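Local structure of protein yxeP (Bacillus subtilis, 1YSJ) at residues N36-S48 with F111-D125. The protein probably catalyses the deacetylation of N-acetylcysteine to acetate and cysteine, using two bound divalent metal ions, in a pathway that degrades S-(2-succino)cysteine. The protein carries 1 engineered substitution. Sequence-based numbering, arbitrary orientation.
With NI (nickel (II) ion), chain C; NI (nickel (II) ion), chain D.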
# COMPACT_ATOMS: atom_id res chain seq x y z
N ASN A 36 -31.92 -31.08 -17.91
CA ASN A 36 -32.88 -30.22 -17.22
C ASN A 36 -32.51 -29.87 -15.78
O ASN A 36 -32.78 -28.76 -15.34
CB ASN A 36 -34.30 -30.81 -17.31
CG ASN A 36 -34.95 -30.56 -18.66
OD1 ASN A 36 -35.94 -31.21 -19.02
ND2 ASN A 36 -34.41 -29.60 -19.42
N MSE A 37 -31.89 -30.81 -15.07
CA MSE A 37 -31.40 -30.54 -13.72
C MSE A 37 -30.21 -29.58 -13.73
O MSE A 37 -30.16 -28.64 -12.94
CB MSE A 37 -31.03 -31.83 -12.99
CG MSE A 37 -32.24 -32.65 -12.54
SE MSE A 37 -31.76 -34.19 -11.45
CE MSE A 37 -30.80 -35.24 -12.77
N ARG A 38 -29.27 -29.82 -14.64
CA ARG A 38 -28.12 -28.93 -14.84
C ARG A 38 -28.58 -27.50 -15.11
O ARG A 38 -28.04 -26.55 -14.53
CB ARG A 38 -27.25 -29.43 -16.00
CG ARG A 38 -25.97 -28.62 -16.24
CD ARG A 38 -26.17 -27.49 -17.25
NE ARG A 38 -25.04 -26.56 -17.27
CZ ARG A 38 -24.59 -25.94 -18.36
NH1 ARG A 38 -23.55 -25.12 -18.27
NH2 ARG A 38 -25.15 -26.16 -19.54
N ARG A 39 -29.56 -27.35 -15.99
CA ARG A 39 -30.02 -26.03 -16.43
C ARG A 39 -30.84 -25.31 -15.38
O ARG A 39 -30.77 -24.08 -15.28
CB ARG A 39 -30.79 -26.14 -17.73
CG ARG A 39 -29.93 -26.56 -18.89
CD ARG A 39 -30.74 -26.57 -20.15
NE ARG A 39 -29.95 -27.05 -21.28
CZ ARG A 39 -30.32 -26.94 -22.54
NH1 ARG A 39 -31.48 -26.37 -22.85
NH2 ARG A 39 -29.54 -27.41 -23.51
N ASP A 40 -31.62 -26.06 -14.60
CA ASP A 40 -32.36 -25.49 -13.48
C ASP A 40 -31.42 -24.86 -12.45
O ASP A 40 -31.70 -23.78 -11.93
CB ASP A 40 -33.25 -26.54 -12.82
CG ASP A 40 -34.03 -26.00 -11.63
OD1 ASP A 40 -34.37 -24.79 -11.62
OD2 ASP A 40 -34.31 -26.78 -10.70
N LEU A 41 -30.31 -25.55 -12.16
CA LEU A 41 -29.30 -25.04 -11.25
C LEU A 41 -28.53 -23.85 -11.82
O LEU A 41 -28.31 -22.86 -11.13
CB LEU A 41 -28.34 -26.16 -10.84
CG LEU A 41 -28.93 -27.41 -10.19
CD1 LEU A 41 -27.82 -28.36 -9.84
CD2 LEU A 41 -29.80 -27.11 -8.97
N HIS A 42 -28.12 -23.96 -13.09
CA HIS A 42 -27.39 -22.91 -13.80
C HIS A 42 -28.22 -21.63 -13.89
O HIS A 42 -27.68 -20.52 -13.78
CB HIS A 42 -27.04 -23.40 -15.21
CG HIS A 42 -26.15 -22.47 -15.98
ND1 HIS A 42 -24.78 -22.54 -15.94
CD2 HIS A 42 -26.45 -21.44 -16.81
CE1 HIS A 42 -24.26 -21.60 -16.70
NE2 HIS A 42 -25.25 -20.92 -17.25
N GLU A 43 -29.52 -21.79 -14.08
CA GLU A 43 -30.47 -20.69 -14.16
C GLU A 43 -30.71 -20.02 -12.82
O GLU A 43 -30.99 -18.82 -12.76
CB GLU A 43 -31.79 -21.24 -14.69
CG GLU A 43 -32.71 -20.21 -15.31
CD GLU A 43 -33.84 -20.87 -16.07
OE1 GLU A 43 -34.85 -20.17 -16.32
OE2 GLU A 43 -33.73 -22.07 -16.40
N HIS A 44 -30.62 -20.80 -11.74
CA HIS A 44 -30.84 -20.29 -10.39
C HIS A 44 -29.61 -20.55 -9.50
O HIS A 44 -29.67 -21.35 -8.56
CB HIS A 44 -32.10 -20.92 -9.78
CG HIS A 44 -33.32 -20.77 -10.63
ND1 HIS A 44 -33.94 -19.55 -10.84
CD2 HIS A 44 -34.04 -21.68 -11.33
CE1 HIS A 44 -34.98 -19.73 -11.63
NE2 HIS A 44 -35.07 -21.01 -11.94
N PRO A 45 -28.49 -19.86 -9.79
CA PRO A 45 -27.27 -20.13 -9.04
C PRO A 45 -27.28 -19.47 -7.66
O PRO A 45 -27.89 -18.41 -7.47
CB PRO A 45 -26.19 -19.51 -9.92
CG PRO A 45 -26.85 -18.41 -10.61
CD PRO A 45 -28.29 -18.81 -10.80
N GLU A 46 -26.60 -20.09 -6.71
CA GLU A 46 -26.49 -19.56 -5.35
C GLU A 46 -25.04 -19.51 -4.90
O GLU A 46 -24.22 -20.33 -5.32
CB GLU A 46 -27.36 -20.39 -4.38
CG GLU A 46 -28.87 -20.25 -4.61
CD GLU A 46 -29.70 -21.26 -3.82
OE1 GLU A 46 -29.50 -22.47 -4.02
OE2 GLU A 46 -30.57 -20.84 -3.01
N LEU A 47 -24.72 -18.54 -4.05
CA LEU A 47 -23.35 -18.35 -3.55
C LEU A 47 -23.01 -19.31 -2.40
O LEU A 47 -23.90 -19.91 -1.82
CB LEU A 47 -23.13 -16.89 -3.14
CG LEU A 47 -23.33 -15.85 -4.27
CD1 LEU A 47 -23.33 -14.43 -3.75
CD2 LEU A 47 -22.26 -16.02 -5.33
N SER A 48 -21.72 -19.45 -2.11
CA SER A 48 -21.20 -20.27 -1.00
C SER A 48 -21.99 -20.09 0.30
O SER A 48 -22.17 -18.96 0.76
CB SER A 48 -19.72 -19.96 -0.73
OG SER A 48 -18.90 -20.34 -1.83
N PHE A 111 -30.88 -20.47 -20.81
CA PHE A 111 -30.98 -20.90 -19.42
C PHE A 111 -29.93 -20.21 -18.54
O PHE A 111 -29.56 -20.72 -17.48
CB PHE A 111 -30.84 -22.42 -19.33
CG PHE A 111 -29.60 -22.97 -19.98
CD1 PHE A 111 -28.42 -23.10 -19.25
CD2 PHE A 111 -29.60 -23.34 -21.32
CE1 PHE A 111 -27.26 -23.60 -19.85
CE2 PHE A 111 -28.46 -23.84 -21.92
CZ PHE A 111 -27.28 -23.98 -21.19
N ALA A 112 -29.46 -19.04 -18.98
CA ALA A 112 -28.48 -18.26 -18.23
C ALA A 112 -29.05 -17.81 -16.90
O ALA A 112 -30.27 -17.66 -16.75
CB ALA A 112 -28.03 -17.06 -19.05
N SER A 113 -28.17 -17.60 -15.92
CA SER A 113 -28.57 -17.14 -14.59
C SER A 113 -29.63 -16.06 -14.67
O SER A 113 -29.47 -15.06 -15.38
CB SER A 113 -27.36 -16.63 -13.82
OG SER A 113 -27.76 -15.96 -12.63
N LYS A 114 -30.72 -16.27 -13.94
CA LYS A 114 -31.76 -15.27 -13.78
C LYS A 114 -31.46 -14.38 -12.58
O LYS A 114 -32.22 -13.45 -12.27
CB LYS A 114 -33.14 -15.95 -13.65
CG LYS A 114 -33.60 -16.60 -14.95
CD LYS A 114 -35.02 -17.14 -14.86
CE LYS A 114 -35.78 -16.95 -16.18
NZ LYS A 114 -35.20 -17.72 -17.33
N VAL A 115 -30.35 -14.66 -11.91
CA VAL A 115 -29.84 -13.85 -10.81
C VAL A 115 -28.62 -13.04 -11.28
O VAL A 115 -27.52 -13.58 -11.41
CB VAL A 115 -29.44 -14.72 -9.59
CG1 VAL A 115 -29.06 -13.85 -8.39
CG2 VAL A 115 -30.57 -15.71 -9.23
N ASP A 116 -28.83 -11.76 -11.55
CA ASP A 116 -27.77 -10.86 -12.02
C ASP A 116 -26.62 -10.75 -11.02
O ASP A 116 -26.83 -10.49 -9.84
CB ASP A 116 -28.34 -9.47 -12.33
CG ASP A 116 -29.27 -9.45 -13.54
OD1 ASP A 116 -29.95 -8.42 -13.73
OD2 ASP A 116 -29.34 -10.45 -14.30
N GLY A 117 -25.40 -10.95 -11.51
CA GLY A 117 -24.21 -10.87 -10.67
C GLY A 117 -23.82 -12.20 -10.05
O GLY A 117 -22.79 -12.28 -9.38
N THR A 118 -24.64 -13.23 -10.26
CA THR A 118 -24.32 -14.59 -9.82
C THR A 118 -24.34 -15.54 -11.02
O THR A 118 -25.20 -15.42 -11.90
CB THR A 118 -25.28 -15.07 -8.71
OG1 THR A 118 -25.28 -14.11 -7.64
CG2 THR A 118 -24.84 -16.42 -8.14
N MSE A 119 -23.38 -16.46 -11.06
CA MSE A 119 -23.25 -17.41 -12.16
C MSE A 119 -22.49 -18.66 -11.77
O MSE A 119 -21.50 -18.59 -11.05
CB MSE A 119 -22.57 -16.75 -13.36
CG MSE A 119 -22.10 -17.74 -14.42
SE MSE A 119 -21.00 -16.98 -15.84
CE MSE A 119 -20.18 -15.57 -14.86
N HIS A 120 -22.95 -19.80 -12.29
CA HIS A 120 -22.20 -21.04 -12.23
C HIS A 120 -21.09 -21.04 -13.27
O HIS A 120 -21.16 -21.76 -14.28
CB HIS A 120 -23.15 -22.24 -12.42
CG HIS A 120 -23.72 -22.77 -11.14
ND1 HIS A 120 -22.94 -23.36 -10.17
CD2 HIS A 120 -24.99 -22.81 -10.68
CE1 HIS A 120 -23.70 -23.73 -9.16
NE2 HIS A 120 -24.95 -23.40 -9.44
N ALA A 121 -20.06 -20.24 -13.03
CA ALA A 121 -18.95 -20.05 -13.97
C ALA A 121 -17.83 -21.07 -13.80
O ALA A 121 -16.77 -20.95 -14.41
CB ALA A 121 -18.41 -18.62 -13.86
N CYS A 122 -18.06 -22.07 -12.97
CA CYS A 122 -17.07 -23.11 -12.72
C CYS A 122 -17.63 -24.52 -12.99
O CYS A 122 -16.96 -25.52 -12.73
CB CYS A 122 -16.52 -22.99 -11.30
SG CYS A 122 -14.83 -23.62 -11.09
N GLY A 123 -18.86 -24.58 -13.50
CA GLY A 123 -19.49 -25.85 -13.88
C GLY A 123 -19.98 -26.75 -12.75
O GLY A 123 -20.18 -27.94 -12.94
N HIS A 124 -20.19 -26.17 -11.56
CA HIS A 124 -20.63 -26.94 -10.39
C HIS A 124 -22.07 -27.44 -10.54
O HIS A 124 -22.46 -28.44 -9.93
CB HIS A 124 -20.48 -26.10 -9.12
CG HIS A 124 -19.05 -25.80 -8.78
ND1 HIS A 124 -18.68 -25.28 -7.55
CD2 HIS A 124 -17.91 -25.95 -9.48
CE1 HIS A 124 -17.37 -25.11 -7.53
NE2 HIS A 124 -16.87 -25.51 -8.69
N ASP A 125 -22.85 -26.72 -11.35
CA ASP A 125 -24.17 -27.19 -11.76
C ASP A 125 -24.03 -28.52 -12.52
O ASP A 125 -24.74 -29.48 -12.22
CB ASP A 125 -24.89 -26.13 -12.61
CG ASP A 125 -24.06 -25.63 -13.79
OD1 ASP A 125 -22.81 -25.64 -13.73
OD2 ASP A 125 -24.67 -25.20 -14.80
NI NI C . -14.93 -25.46 -9.35
NI NI D . -14.04 -22.25 -9.05
O HOH W 1 -22.00 -24.19 -15.93
O HOH W 2 -25.32 -19.51 -13.98
O HOH W 3 -25.94 -23.01 -6.64
O HOH W 4 -13.60 -24.58 -8.35
O HOH W 5 -14.66 -26.98 -7.68
O HOH W 6 -11.76 -22.75 -9.08
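The metal-bearing loop of an M20 peptidase is packed against the end of helix 28-43, through R38 and H42 and D125 just beyond the metal ligands. C122 bridges the two nickel ions with its SG, H124 binds one of them through NE2 at 2.0 Å, and H182, E158 and H374 complete the protein ligands. G123 holds the N-cap position of helix 124-139 with a positive phi, which favours glycine. One carboxylate oxygen of D125 serves two donors that reach it from opposite faces of its plane: R38 NE to D125 OD2 is a 2.8 Å salt bridge, and H42 ND1 gives its hydrogen to D125 OD2 at 2.9 Å. A water joins R38 NH1, D125 OD1 and the carbonyl of H120. With D125 at ND1 and E105 at NE2, the H42 ring probably carries both protons and a positive charge. F111 meets three helix residues. R38 NH2 lies 3.3 Å from F111 CE1, guanidinium and ring planes 60° apart; the edge of F111 points at the face of H42 in an offset T-shaped stack, planes 67° apart, while the extended chain of R39 lies over one F111 face, CG 3.8 Å from the centroid and the guanidinium nearly parallel to the ring. At the C-terminal end of the helix, K114 N bonds almost straight to E43 O, and K114, bent at chi3 and chi4, brings NZ to 2.7 Å from E43 OE1. P45 then fits its compact ring between S113, T118 and H120, with P45 CB 3.6 Å from H120 CD2. A second water links H42 O to H120 N. R38 and R39 both salt-bridge E382, L41 packs on W61 of helix 52-64 and T128 of helix 124-139, and the selenomethionine M37 touches W61, I132 and M136.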